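Local coordinates for centrosomal protein of 104 kDa (Homo sapiens, PDB 5LPH) that is required for ciliogenesis and for structural integrity at the ciliary tip, and interacts with tubulin, the chain here being its TOG domain, at residues Y182-L187 with D220-F225; L195-M200 with Y235-T240; E133-V138 with K174-I179; D85-L90 with H127-L132; A189-H194 with L230-Y235. All coordinates share one frame; numbering follows the deposited sequence.

Overall arrangement
The chain is the all-helical TOG domain, a row of HEAT-type helices. From the N terminus, interaction 4 closes first. It ties helix 83-100 to the turn before helix 131-147. Interaction 3 starts directly after it, on that same helix, and reaches the turn before helix 178-183. Interactions 4 and 3 touch, as K87 meets E133 and L90 meets C137. Interactions 1, 5 and 2 then open in that order and close in the same order, so the three loops cross and none nests. They join helix 178-183, the loop after it and helix 193-210 to the second HEAT repeat. Q199 and L187 link interactions 1 and 2. Interactions 2 and 5 share Y235.

Interaction 1 (Y182-L187 with D220-F225); sequences YLVQPL and DNVMKF
F225 pushes its ring among the backbone atoms of L183-P186, with L187 against CE1 and CZ. The contact belongs to the HEAT solenoid of the TOG domain: F225 sits on helix 219-229 of the second HEAT repeat, and the opposing segment is the chain leaving helix 178-183. CG of F225 lies anti to the backbone N (chi1 175°), which carries the ring out to this chain. Carbonyls approach it from several directions. Q185 O comes at the edge, near the ring plane, 3.3 Å from F225 CE1. P186 CA is also at the edge, 3.9 Å from F225 CD1. L183 O stands over one face, offset toward the rim. V184 O is oblique to the ring. Q185 O, at the edge, probably gains a little from the weakly positive ring hydrogens. L183 O and Q185 O are both held by NE2 of Q199, which also packs on F225 from helix 193-210. L187 CG lies 3.8 Å from F225 CE1, and L187 CD1 is 4.0 Å from F225 CZ. At the other end V184, the first residue past the helix, meets N221. The amide of N221 is bonded to its own side of the contact: OD1 to T218 N and ND2 to G216 O. V184 lies against the side of that chain, with V184 CG2 3.8 Å from both N221 CB and N221 CG.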
# COMPACT_ATOMS: atom_id res chain seq x y z
N TYR A 182 -6.87 -0.56 -3.55
CA TYR A 182 -6.36 -1.58 -2.62
C TYR A 182 -7.00 -1.48 -1.24
O TYR A 182 -7.22 -2.50 -0.59
CB TYR A 182 -4.84 -1.50 -2.47
CG TYR A 182 -4.11 -1.91 -3.71
CD1 TYR A 182 -4.15 -3.24 -4.15
CD2 TYR A 182 -3.41 -0.99 -4.47
CE1 TYR A 182 -3.49 -3.62 -5.31
CE2 TYR A 182 -2.75 -1.36 -5.62
CZ TYR A 182 -2.79 -2.68 -6.03
OH TYR A 182 -2.12 -3.02 -7.17
N LEU A 183 -7.28 -0.25 -0.81
CA LEU A 183 -7.81 -0.00 0.53
C LEU A 183 -9.29 -0.37 0.70
O LEU A 183 -9.74 -0.55 1.83
CB LEU A 183 -7.59 1.46 0.94
CG LEU A 183 -6.13 1.92 0.97
CD1 LEU A 183 -6.05 3.42 1.20
CD2 LEU A 183 -5.34 1.17 2.04
N VAL A 184 -10.03 -0.47 -0.41
CA VAL A 184 -11.45 -0.89 -0.37
C VAL A 184 -11.65 -2.38 -0.71
O VAL A 184 -12.79 -2.83 -0.82
CB VAL A 184 -12.36 -0.01 -1.28
CG1 VAL A 184 -12.26 1.45 -0.86
CG2 VAL A 184 -12.05 -0.17 -2.76
N GLN A 185 -10.57 -3.14 -0.87
CA GLN A 185 -10.67 -4.58 -1.13
C GLN A 185 -11.15 -5.24 0.15
O GLN A 185 -10.66 -4.91 1.24
CB GLN A 185 -9.30 -5.16 -1.56
CG GLN A 185 -9.42 -6.49 -2.29
CD GLN A 185 -8.09 -7.04 -2.76
OE1 GLN A 185 -7.17 -6.29 -3.10
NE2 GLN A 185 -7.98 -8.37 -2.79
N PRO A 186 -12.11 -6.18 0.05
CA PRO A 186 -12.73 -6.65 1.30
C PRO A 186 -11.76 -7.39 2.23
O PRO A 186 -10.83 -8.05 1.77
CB PRO A 186 -13.85 -7.59 0.82
CG PRO A 186 -13.87 -7.51 -0.67
CD PRO A 186 -12.53 -7.00 -1.10
N LEU A 187 -12.00 -7.27 3.53
CA LEU A 187 -11.19 -7.93 4.54
C LEU A 187 -11.46 -9.42 4.51
O LEU A 187 -12.62 -9.84 4.50
CB LEU A 187 -11.49 -7.37 5.93
CG LEU A 187 -11.15 -5.88 6.11
CD1 LEU A 187 -11.73 -5.26 7.37
CD2 LEU A 187 -9.64 -5.68 6.08
N ASP A 220 -19.95 3.78 -3.90
CA ASP A 220 -20.13 2.36 -4.22
C ASP A 220 -19.09 1.44 -3.56
O ASP A 220 -19.47 0.58 -2.76
CB ASP A 220 -20.16 2.14 -5.74
CG ASP A 220 -20.65 0.75 -6.12
OD1 ASP A 220 -21.79 0.40 -5.75
OD2 ASP A 220 -19.91 0.01 -6.78
N ASN A 221 -17.81 1.63 -3.85
CA ASN A 221 -16.76 0.74 -3.28
C ASN A 221 -16.50 0.93 -1.77
O ASN A 221 -16.21 -0.04 -1.07
CB ASN A 221 -15.45 0.75 -4.11
CG ASN A 221 -14.78 2.11 -4.19
OD1 ASN A 221 -14.93 2.96 -3.32
ND2 ASN A 221 -14.02 2.32 -5.26
N VAL A 222 -16.65 2.15 -1.27
CA VAL A 222 -16.53 2.42 0.17
C VAL A 222 -17.62 1.71 1.00
O VAL A 222 -17.32 1.06 2.01
CB VAL A 222 -16.54 3.95 0.46
CG1 VAL A 222 -16.69 4.25 1.95
CG2 VAL A 222 -15.30 4.63 -0.10
N MSE A 223 -18.87 1.84 0.57
CA MSE A 223 -20.02 1.24 1.30
C MSE A 223 -20.02 -0.25 1.17
O MSE A 223 -20.30 -0.96 2.14
CB MSE A 223 -21.34 1.81 0.78
CG MSE A 223 -21.53 3.29 1.12
SE MSE A 223 -21.63 3.63 3.06
CE MSE A 223 -22.83 2.16 3.60
N LYS A 224 -19.74 -0.74 -0.04
CA LYS A 224 -19.55 -2.18 -0.31
C LYS A 224 -18.55 -2.78 0.68
O LYS A 224 -18.82 -3.82 1.27
CB LYS A 224 -19.09 -2.36 -1.77
CG LYS A 224 -18.72 -3.75 -2.29
CD LYS A 224 -19.34 -4.96 -1.65
CE LYS A 224 -19.05 -6.23 -2.46
NZ LYS A 224 -19.20 -7.46 -1.64
N PHE A 225 -17.41 -2.10 0.88
CA PHE A 225 -16.39 -2.52 1.86
C PHE A 225 -16.88 -2.47 3.30
O PHE A 225 -16.72 -3.43 4.06
CB PHE A 225 -15.12 -1.64 1.70
CG PHE A 225 -14.05 -1.90 2.74
CD1 PHE A 225 -13.21 -3.00 2.62
CD2 PHE A 225 -13.89 -1.05 3.84
CE1 PHE A 225 -12.23 -3.24 3.58
CE2 PHE A 225 -12.91 -1.29 4.79
CZ PHE A 225 -12.08 -2.38 4.66

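Interaction 2 (L195-M200 with Y235-T240)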
# COMPACT_ATOMS: atom_id res chain seq x y z
N LEU A 195 -3.81 -6.26 10.68
CA LEU A 195 -3.97 -6.01 9.25
C LEU A 195 -5.29 -5.30 8.94
O LEU A 195 -5.31 -4.29 8.23
CB LEU A 195 -3.90 -7.33 8.47
CG LEU A 195 -3.85 -7.25 6.94
CD1 LEU A 195 -2.53 -6.67 6.47
CD2 LEU A 195 -4.06 -8.64 6.35
N ALA A 196 -6.37 -5.82 9.51
CA ALA A 196 -7.71 -5.24 9.34
C ALA A 196 -7.82 -3.81 9.88
O ALA A 196 -8.36 -2.93 9.19
CB ALA A 196 -8.75 -6.13 10.00
N MSE A 197 -7.29 -3.58 11.09
CA MSE A 197 -7.32 -2.25 11.74
C MSE A 197 -6.51 -1.25 10.96
O MSE A 197 -6.93 -0.10 10.82
CB MSE A 197 -6.92 -2.26 13.24
CG MSE A 197 -7.85 -1.49 14.20
SE MSE A 197 -9.74 -2.01 14.00
CE MSE A 197 -9.42 -3.83 14.69
N SER A 198 -5.36 -1.67 10.43
CA SER A 198 -4.50 -0.79 9.63
C SER A 198 -5.16 -0.38 8.32
O SER A 198 -5.09 0.78 7.94
CB SER A 198 -3.14 -1.44 9.34
OG SER A 198 -2.35 -1.53 10.52
N GLN A 199 -5.78 -1.33 7.63
CA GLN A 199 -6.48 -1.04 6.37
C GLN A 199 -7.63 -0.04 6.58
O GLN A 199 -7.81 0.89 5.80
CB GLN A 199 -7.01 -2.33 5.73
CG GLN A 199 -7.60 -2.11 4.34
CD GLN A 199 -7.93 -3.39 3.60
OE1 GLN A 199 -7.38 -4.46 3.88
NE2 GLN A 199 -8.83 -3.29 2.63
N MSE A 200 -8.39 -0.25 7.64
CA MSE A 200 -9.49 0.64 8.01
C MSE A 200 -9.04 2.02 8.39
O MSE A 200 -9.67 3.00 8.00
CB MSE A 200 -10.27 -0.00 9.14
CG MSE A 200 -11.25 -0.95 8.54
SE MSE A 200 -12.09 -1.98 9.97
CE MSE A 200 -13.91 -1.63 9.27
N TYR A 235 -14.72 -7.78 17.07
CA TYR A 235 -15.65 -6.72 17.50
C TYR A 235 -15.19 -5.33 17.07
O TYR A 235 -15.98 -4.54 16.54
CB TYR A 235 -15.83 -6.75 19.03
CG TYR A 235 -16.70 -5.62 19.57
CD1 TYR A 235 -18.09 -5.70 19.50
CD2 TYR A 235 -16.12 -4.48 20.13
CE1 TYR A 235 -18.88 -4.66 19.98
CE2 TYR A 235 -16.91 -3.44 20.61
CZ TYR A 235 -18.29 -3.54 20.53
OH TYR A 235 -19.07 -2.51 21.01
N GLU A 236 -13.92 -5.04 17.30
CA GLU A 236 -13.34 -3.74 16.97
C GLU A 236 -13.38 -3.41 15.45
O GLU A 236 -13.53 -2.24 15.07
CB GLU A 236 -11.92 -3.65 17.54
CG GLU A 236 -11.34 -2.26 17.69
CD GLU A 236 -9.95 -2.28 18.30
OE1 GLU A 236 -9.52 -1.25 18.85
OE2 GLU A 236 -9.28 -3.32 18.24
N VAL A 237 -13.27 -4.43 14.60
CA VAL A 237 -13.44 -4.26 13.14
C VAL A 237 -14.88 -3.84 12.81
O VAL A 237 -15.10 -2.87 12.08
CB VAL A 237 -13.04 -5.53 12.34
CG1 VAL A 237 -13.53 -5.46 10.89
CG2 VAL A 237 -11.54 -5.73 12.40
N ARG A 238 -15.85 -4.58 13.35
CA ARG A 238 -17.27 -4.26 13.15
C ARG A 238 -17.59 -2.86 13.67
O ARG A 238 -18.29 -2.10 13.00
CB ARG A 238 -18.15 -5.28 13.86
CG ARG A 238 -18.05 -6.70 13.33
CD ARG A 238 -19.23 -7.54 13.79
NE ARG A 238 -19.31 -7.67 15.24
CZ ARG A 238 -18.64 -8.56 15.98
NH1 ARG A 238 -17.78 -9.41 15.43
NH2 ARG A 238 -18.82 -8.58 17.30
N GLU A 239 -17.06 -2.52 14.84
CA GLU A 239 -17.28 -1.20 15.45
C GLU A 239 -16.74 -0.05 14.58
O GLU A 239 -17.36 1.01 14.51
CB GLU A 239 -16.67 -1.15 16.86
CG GLU A 239 -17.09 0.07 17.68
CD GLU A 239 -16.42 0.14 19.04
OE1 GLU A 239 -15.56 -0.71 19.36
OE2 GLU A 239 -16.75 1.06 19.82
N THR A 240 -15.60 -0.25 13.93
CA THR A 240 -15.02 0.78 13.05
C THR A 240 -15.83 0.93 11.75
O THR A 240 -15.96 2.03 11.21
CB THR A 240 -13.54 0.50 12.69
OG1 THR A 240 -12.81 0.07 13.85
CG2 THR A 240 -12.86 1.75 12.10
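M197, a selenomethionine, reaches from helix 195-200 to E236, V237 and T240. From CB, chi1 of -133° sets CG off a staggered position. The chain then bends twice. The first bend brings M197 SE 3.7 Å from T240 OG1, close also to E236 O. The second brings M197 CE 3.7 Å from V237 CG2 and 3.6 Å from E236 OE2, where the extended E236 chain crosses it at about a right angle. The two helix segments run nearly parallel, 15° apart, with their axes 10.0 Å from each other. They belong to the HEAT solenoid of the TOG domain, and 235-240 lies in the second HEAT repeat. One turn further along the helix, selenomethionine M200 puts SE 3.9 Å from V237 CG1, and its CE lies against V237 O and T240 CB. A196 CB touches the same V237 CG2 that M197 meets, at 3.7 Å. T240 OG1 donates to E236 O at 2.7 Å, on the opposite face of that carbonyl from T240 N.

Interaction 3 (E133-V138 with K174-I179); sequences ETAHCV and KSLQII
With V138 CG1 and I178 CG2 each anti to its own backbone N (chi1 170° for V138), the two methyls face one another, V138 CG1 3.7 Å from I178 CG2. The other branch of I178, with CG1 beside the backbone N at chi1 -66°, brings CD1 to A135, and I178 CD1 lies 3.9 Å from A135 CB. This is apolar packing within the HEAT solenoid of the TOG domain. Segment 133-138 is part of helix 131-147. Segment 174-179 falls in the first HEAT repeat and holds a type I beta turn from K174 to Q177. Q177, with positive phi, is the first residue to leave helical geometry after helix 171-174, before helix 178-183. The turn sets L176 and I178 along the same helix face. L176 CD1 touches T134 and A135, 3.7 Å from T134 CG2 and 3.8 Å from A135 N. V173, at the end of helix 171-174, adds to the cluster by touching T134, V138 and I179. I179 also packs on helix 154-169. Its side chain crosses that of V138 at about a right angle, and I179 CG1 is 4.1 Å from V138 CG1.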
# COMPACT_ATOMS: atom_id res chain seq x y z
N GLU A 133 5.17 3.58 -15.96
CA GLU A 133 6.27 3.32 -15.03
C GLU A 133 5.87 3.59 -13.59
O GLU A 133 6.08 2.75 -12.71
CB GLU A 133 7.52 4.14 -15.39
CG GLU A 133 8.42 3.45 -16.41
CD GLU A 133 7.77 3.33 -17.78
OE1 GLU A 133 7.62 2.18 -18.26
OE2 GLU A 133 7.40 4.37 -18.35
N THR A 134 5.29 4.77 -13.35
CA THR A 134 4.76 5.12 -12.03
C THR A 134 3.80 4.05 -11.53
O THR A 134 3.93 3.57 -10.41
CB THR A 134 4.07 6.49 -12.04
OG1 THR A 134 5.01 7.50 -12.44
CG2 THR A 134 3.55 6.85 -10.65
N ALA A 135 2.86 3.66 -12.39
CA ALA A 135 1.91 2.60 -12.07
C ALA A 135 2.60 1.28 -11.72
O ALA A 135 2.20 0.59 -10.79
CB ALA A 135 0.94 2.39 -13.22
N HIS A 136 3.64 0.93 -12.47
CA HIS A 136 4.40 -0.30 -12.20
C HIS A 136 5.05 -0.30 -10.80
O HIS A 136 4.94 -1.29 -10.08
CB HIS A 136 5.45 -0.54 -13.29
CG HIS A 136 6.24 -1.80 -13.10
ND1 HIS A 136 5.76 -3.04 -13.45
CD2 HIS A 136 7.46 -2.00 -12.56
CE1 HIS A 136 6.67 -3.96 -13.15
NE2 HIS A 136 7.71 -3.35 -12.61
N CYS A 137 5.69 0.81 -10.42
CA CYS A 137 6.26 0.96 -9.08
C CYS A 137 5.22 0.75 -7.99
O CYS A 137 5.44 0.01 -7.03
CB CYS A 137 6.89 2.34 -8.90
SG CYS A 137 8.31 2.64 -9.97
N VAL A 138 4.08 1.41 -8.17
CA VAL A 138 3.00 1.36 -7.20
C VAL A 138 2.38 -0.05 -7.10
O VAL A 138 2.23 -0.57 -5.99
CB VAL A 138 1.93 2.43 -7.52
CG1 VAL A 138 0.68 2.24 -6.68
CG2 VAL A 138 2.51 3.82 -7.29
N LYS A 174 -1.40 10.00 -7.09
CA LYS A 174 -2.79 10.41 -6.83
C LYS A 174 -3.66 10.39 -8.09
O LYS A 174 -4.81 9.96 -8.05
CB LYS A 174 -2.84 11.81 -6.18
CG LYS A 174 -4.24 12.27 -5.83
CD LYS A 174 -4.33 13.62 -5.13
CE LYS A 174 -5.64 14.31 -5.44
NZ LYS A 174 -5.72 15.72 -4.96
N SER A 175 -3.09 10.86 -9.21
CA SER A 175 -3.78 10.87 -10.51
C SER A 175 -4.20 9.49 -11.04
O SER A 175 -5.19 9.39 -11.76
CB SER A 175 -2.89 11.53 -11.57
OG SER A 175 -2.38 12.78 -11.12
N LEU A 176 -3.45 8.45 -10.69
CA LEU A 176 -3.71 7.09 -11.18
C LEU A 176 -4.86 6.36 -10.49
O LEU A 176 -5.34 5.36 -11.02
CB LEU A 176 -2.45 6.23 -11.06
CG LEU A 176 -1.24 6.68 -11.88
CD1 LEU A 176 0.03 6.05 -11.35
CD2 LEU A 176 -1.45 6.34 -13.35
N GLN A 177 -5.25 6.83 -9.30
CA GLN A 177 -6.36 6.25 -8.53
C GLN A 177 -6.16 4.78 -8.11
O GLN A 177 -7.12 4.05 -7.87
CB GLN A 177 -7.69 6.39 -9.29
CG GLN A 177 -8.02 7.80 -9.75
CD GLN A 177 -9.37 7.89 -10.44
OE1 GLN A 177 -10.14 6.93 -10.48
NE2 GLN A 177 -9.67 9.07 -10.99
N ILE A 178 -4.90 4.36 -7.99
CA ILE A 178 -4.57 2.96 -7.74
C ILE A 178 -4.69 2.60 -6.26
O ILE A 178 -5.27 1.56 -5.92
CB ILE A 178 -3.15 2.63 -8.27
CG1 ILE A 178 -3.11 2.73 -9.80
CG2 ILE A 178 -2.71 1.23 -7.84
CD1 ILE A 178 -1.72 2.87 -10.36
N ILE A 179 -4.13 3.44 -5.38
CA ILE A 179 -4.02 3.09 -3.95
C ILE A 179 -5.38 2.95 -3.26
O ILE A 179 -5.57 1.99 -2.51
CB ILE A 179 -3.04 4.03 -3.20
CG1 ILE A 179 -1.60 3.67 -3.61
CG2 ILE A 179 -3.19 3.92 -1.68
CD1 ILE A 179 -0.53 4.66 -3.20

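Interaction 4 (D85-L90 with H127-L132)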
# COMPACT_ATOMS: atom_id res chain seq x y z
N ASP A 85 16.87 1.35 -21.48
CA ASP A 85 17.83 1.10 -20.39
C ASP A 85 17.32 1.69 -19.07
O ASP A 85 17.41 1.04 -18.02
CB ASP A 85 19.22 1.67 -20.73
CG ASP A 85 19.86 1.01 -21.96
OD1 ASP A 85 19.43 -0.10 -22.37
OD2 ASP A 85 20.80 1.62 -22.52
N LEU A 86 16.78 2.90 -19.13
CA LEU A 86 16.19 3.54 -17.95
C LEU A 86 15.01 2.76 -17.38
O LEU A 86 14.89 2.63 -16.16
CB LEU A 86 15.76 4.98 -18.25
CG LEU A 86 16.90 5.96 -18.55
CD1 LEU A 86 16.36 7.22 -19.21
CD2 LEU A 86 17.67 6.30 -17.29
N LYS A 87 14.16 2.22 -18.27
CA LYS A 87 13.02 1.40 -17.84
C LYS A 87 13.46 0.04 -17.28
O LYS A 87 12.93 -0.39 -16.26
CB LYS A 87 12.03 1.19 -18.99
CG LYS A 87 11.22 2.43 -19.34
CD LYS A 87 10.36 2.18 -20.57
CE LYS A 87 9.71 3.46 -21.06
NZ LYS A 87 8.79 3.23 -22.21
N ASN A 88 14.39 -0.63 -17.95
CA ASN A 88 14.92 -1.91 -17.44
C ASN A 88 15.53 -1.77 -16.05
O ASN A 88 15.27 -2.58 -15.16
CB ASN A 88 16.00 -2.49 -18.38
CG ASN A 88 15.42 -3.01 -19.68
OD1 ASN A 88 14.25 -3.38 -19.76
ND2 ASN A 88 16.26 -3.05 -20.72
N THR A 89 16.32 -0.72 -15.87
CA THR A 89 16.95 -0.41 -14.59
C THR A 89 15.90 -0.13 -13.50
O THR A 89 16.05 -0.59 -12.36
CB THR A 89 17.94 0.76 -14.74
OG1 THR A 89 18.98 0.37 -15.64
CG2 THR A 89 18.56 1.11 -13.43
N LEU A 90 14.86 0.60 -13.86
CA LEU A 90 13.73 0.85 -12.97
C LEU A 90 13.03 -0.45 -12.57
O LEU A 90 12.74 -0.64 -11.39
CB LEU A 90 12.73 1.82 -13.61
CG LEU A 90 11.49 2.20 -12.78
CD1 LEU A 90 11.10 3.64 -13.06
CD2 LEU A 90 10.31 1.28 -13.05
N HIS A 127 13.73 11.84 -15.91
CA HIS A 127 13.87 11.26 -17.25
C HIS A 127 12.58 11.30 -18.07
O HIS A 127 12.52 10.70 -19.15
CB HIS A 127 14.39 9.82 -17.12
CG HIS A 127 15.73 9.73 -16.46
ND1 HIS A 127 16.89 10.14 -17.06
CD2 HIS A 127 16.09 9.26 -15.24
CE1 HIS A 127 17.91 9.94 -16.25
NE2 HIS A 127 17.45 9.41 -15.13
N LYS A 128 11.56 11.99 -17.56
CA LYS A 128 10.27 12.17 -18.24
C LYS A 128 9.65 10.84 -18.69
O LYS A 128 9.20 10.70 -19.83
CB LYS A 128 10.43 13.14 -19.42
CG LYS A 128 11.08 14.47 -19.05
CD LYS A 128 10.85 15.51 -20.15
CE LYS A 128 12.02 16.48 -20.36
NZ LYS A 128 11.79 17.84 -19.77
N LEU A 129 9.64 9.87 -17.77
CA LEU A 129 9.04 8.56 -18.04
C LEU A 129 7.54 8.65 -17.83
O LEU A 129 7.03 9.59 -17.22
CB LEU A 129 9.67 7.45 -17.17
CG LEU A 129 11.00 6.82 -17.65
CD1 LEU A 129 11.93 7.93 -18.10
CD2 LEU A 129 11.73 5.86 -16.70
N SER A 130 6.83 7.64 -18.34
CA SER A 130 5.39 7.69 -18.46
C SER A 130 4.66 7.29 -17.18
O SER A 130 5.27 6.85 -16.20
CB SER A 130 4.94 6.77 -19.60
OG SER A 130 4.96 5.41 -19.20
N LYS A 131 3.34 7.43 -17.22
CA LYS A 131 2.44 6.95 -16.18
C LYS A 131 2.46 5.43 -16.00
O LYS A 131 2.12 4.94 -14.92
CB LYS A 131 1.00 7.40 -16.48
CG LYS A 131 0.76 8.90 -16.36
CD LYS A 131 -0.65 9.27 -16.82
CE LYS A 131 -0.92 10.76 -16.71
NZ LYS A 131 -0.90 11.26 -15.30
N LEU A 132 2.81 4.68 -17.05
CA LEU A 132 2.95 3.22 -16.94
C LEU A 132 4.09 2.79 -16.01
O LEU A 132 4.00 1.76 -15.35
CB LEU A 132 3.13 2.56 -18.31
CG LEU A 132 1.93 2.57 -19.27
CD1 LEU A 132 2.36 2.01 -20.63
CD2 LEU A 132 0.76 1.77 -18.71
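A Schellman motif ends helix 106-126 and turns H127 and L129 toward L86 of helix 83-100. K128, with positive phi, is its C-prime residue; L129 N bonds to I124 O and K128 N to P125 O. L86 CD2 sits over the centre of the H127 ring in a CH-pi contact, 3.7 Å from the centroid and 6° off the ring normal. L86 CD1 reaches the same ring nearer its stem, 3.7 Å from H127 ND1. That nitrogen is buried here and has no partner in the model. Y123 meets the H127 ring edge-to-face, and its OH bonds to L86 O. The turn belongs to the helical solenoid of the TOG domain, where it leads into helix 131-147. L129 CD2 faces helix 83-100 at three points: L90 CD1 at 4.3 Å, and L86 CB and K87 CG slightly farther. S130 is the N-cap of the next helix. Its OG accepts a weak bond from L132 N at 3.1 Å, and it is also bonded to E133 OE2.

Interaction 5 (A189-H194 with L230-Y235)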
# COMPACT_ATOMS: atom_id res chain seq x y z
N ALA A 189 -11.67 -13.31 5.77
CA ALA A 189 -12.24 -13.91 6.99
C ALA A 189 -11.16 -14.20 8.04
O ALA A 189 -11.30 -13.80 9.19
CB ALA A 189 -12.99 -15.18 6.65
N ASN A 190 -10.10 -14.86 7.61
CA ASN A 190 -8.97 -15.22 8.49
C ASN A 190 -7.91 -14.11 8.66
O ASN A 190 -6.80 -14.40 9.13
CB ASN A 190 -8.30 -16.51 7.97
CG ASN A 190 -7.59 -16.32 6.64
OD1 ASN A 190 -8.03 -15.53 5.80
ND2 ASN A 190 -6.49 -17.04 6.44
N SER A 191 -8.23 -12.87 8.30
CA SER A 191 -7.29 -11.75 8.40
C SER A 191 -6.99 -11.43 9.86
O SER A 191 -7.86 -11.59 10.73
CB SER A 191 -7.82 -10.50 7.70
OG SER A 191 -8.98 -9.99 8.33
N SER A 192 -5.75 -11.00 10.11
CA SER A 192 -5.30 -10.67 11.46
C SER A 192 -5.96 -9.38 11.94
O SER A 192 -6.45 -8.57 11.14
CB SER A 192 -3.77 -10.58 11.55
OG SER A 192 -3.32 -9.28 11.21
N VAL A 193 -5.94 -9.21 13.26
CA VAL A 193 -6.49 -8.03 13.92
C VAL A 193 -5.74 -6.76 13.49
O VAL A 193 -6.36 -5.74 13.19
CB VAL A 193 -6.45 -8.17 15.46
CG1 VAL A 193 -6.95 -6.91 16.15
CG2 VAL A 193 -7.28 -9.36 15.92
N HIS A 194 -4.41 -6.85 13.42
CA HIS A 194 -3.56 -5.71 13.04
C HIS A 194 -3.75 -5.28 11.58
O HIS A 194 -3.82 -4.10 11.29
CB HIS A 194 -2.07 -6.02 13.28
CG HIS A 194 -1.71 -6.20 14.72
ND1 HIS A 194 -2.11 -5.31 15.70
CD2 HIS A 194 -0.96 -7.14 15.34
CE1 HIS A 194 -1.64 -5.72 16.87
NE2 HIS A 194 -0.94 -6.82 16.67
N LEU A 230 -19.02 -5.36 8.51
CA LEU A 230 -19.97 -5.61 9.61
C LEU A 230 -20.16 -7.09 9.96
O LEU A 230 -20.66 -7.39 11.04
CB LEU A 230 -21.33 -4.96 9.32
CG LEU A 230 -21.38 -3.43 9.28
CD1 LEU A 230 -22.72 -2.96 8.71
CD2 LEU A 230 -21.16 -2.84 10.66
N GLU A 231 -19.77 -8.01 9.07
CA GLU A 231 -19.79 -9.45 9.37
C GLU A 231 -18.45 -10.03 9.87
O GLU A 231 -18.32 -11.24 10.04
CB GLU A 231 -20.31 -10.22 8.16
CG GLU A 231 -20.65 -11.71 8.37
CD GLU A 231 -21.54 -12.07 9.57
OE1 GLU A 231 -22.09 -11.19 10.29
OE2 GLU A 231 -21.72 -13.29 9.76
N HIS A 232 -17.45 -9.18 10.13
CA HIS A 232 -16.13 -9.65 10.57
C HIS A 232 -16.19 -10.18 12.01
O HIS A 232 -16.98 -9.67 12.82
CB HIS A 232 -15.09 -8.54 10.45
CG HIS A 232 -13.68 -9.03 10.31
ND1 HIS A 232 -12.78 -9.04 11.35
CD2 HIS A 232 -13.02 -9.55 9.25
CE1 HIS A 232 -11.63 -9.53 10.94
NE2 HIS A 232 -11.75 -9.85 9.66
N ARG A 233 -15.38 -11.19 12.31
CA ARG A 233 -15.41 -11.86 13.63
C ARG A 233 -14.95 -10.98 14.80
O ARG A 233 -15.38 -11.17 15.94
CB ARG A 233 -14.58 -13.15 13.59
CG ARG A 233 -13.07 -12.95 13.59
CD ARG A 233 -12.33 -14.25 13.31
NE ARG A 233 -10.89 -14.06 13.44
CZ ARG A 233 -10.10 -13.48 12.53
NH1 ARG A 233 -10.59 -13.00 11.39
NH2 ARG A 233 -8.79 -13.36 12.78
N VAL A 234 -14.07 -10.02 14.51
CA VAL A 234 -13.46 -9.15 15.52
C VAL A 234 -14.39 -7.98 15.80
O VAL A 234 -14.77 -7.26 14.87
CB VAL A 234 -12.08 -8.62 15.04
CG1 VAL A 234 -11.42 -7.74 16.10
CG2 VAL A 234 -11.17 -9.79 14.67
N TYR A 235 -14.72 -7.78 17.07
CA TYR A 235 -15.65 -6.72 17.50
C TYR A 235 -15.19 -5.33 17.07
O TYR A 235 -15.98 -4.54 16.54
CB TYR A 235 -15.83 -6.75 19.03
CG TYR A 235 -16.70 -5.62 19.57
CD1 TYR A 235 -18.09 -5.70 19.50
CD2 TYR A 235 -16.12 -4.48 20.13
CE1 TYR A 235 -18.88 -4.66 19.98
CE2 TYR A 235 -16.91 -3.44 20.61
CZ TYR A 235 -18.29 -3.54 20.53
OH TYR A 235 -19.07 -2.51 21.01
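R233 grips the carbonyl of S191 with both terminal nitrogens, end-on. R233 NH2 donates to S191 O at 2.9 Å, and R233 NH1 donates to the same S191 O at 3.1 Å. The oxygen lies close to the guanidinium plane. As modelled, the two donors use it differently: NH1 lies in the carbonyl plane on a lone pair, while NH2 stands above that plane, 35° out of it. R233 NH1 is also placed implausibly close to A189 O, 2.4 Å away, so its exact geometry is doubtful. The neighbouring H232 adds a third bond, from H232 NE2 to S191 OG at 3.1 Å, with the oxygen tilted out of the imidazole plane. S191 OG is also bonded to K188 O, so the hydroxyl takes part in two bonds. S192 is the N-cap of helix 193-210, with its OG bonded to L195 N. An apolar touch closes the contact, V193 CG2 to V234 CG2 at 4.1 Å. H232 O is taken by R238 NH1, which also makes a weak bond to R233 O. In TOG domains, loops within HEAT repeats form the tubulin-binding face, and 230-234 is such a loop of the second repeat, so this edge is probably near that face. The contact sits at the start of helix 193-210, against the turn between helix 219-229 and helix 235-252, where H232 packs on V237.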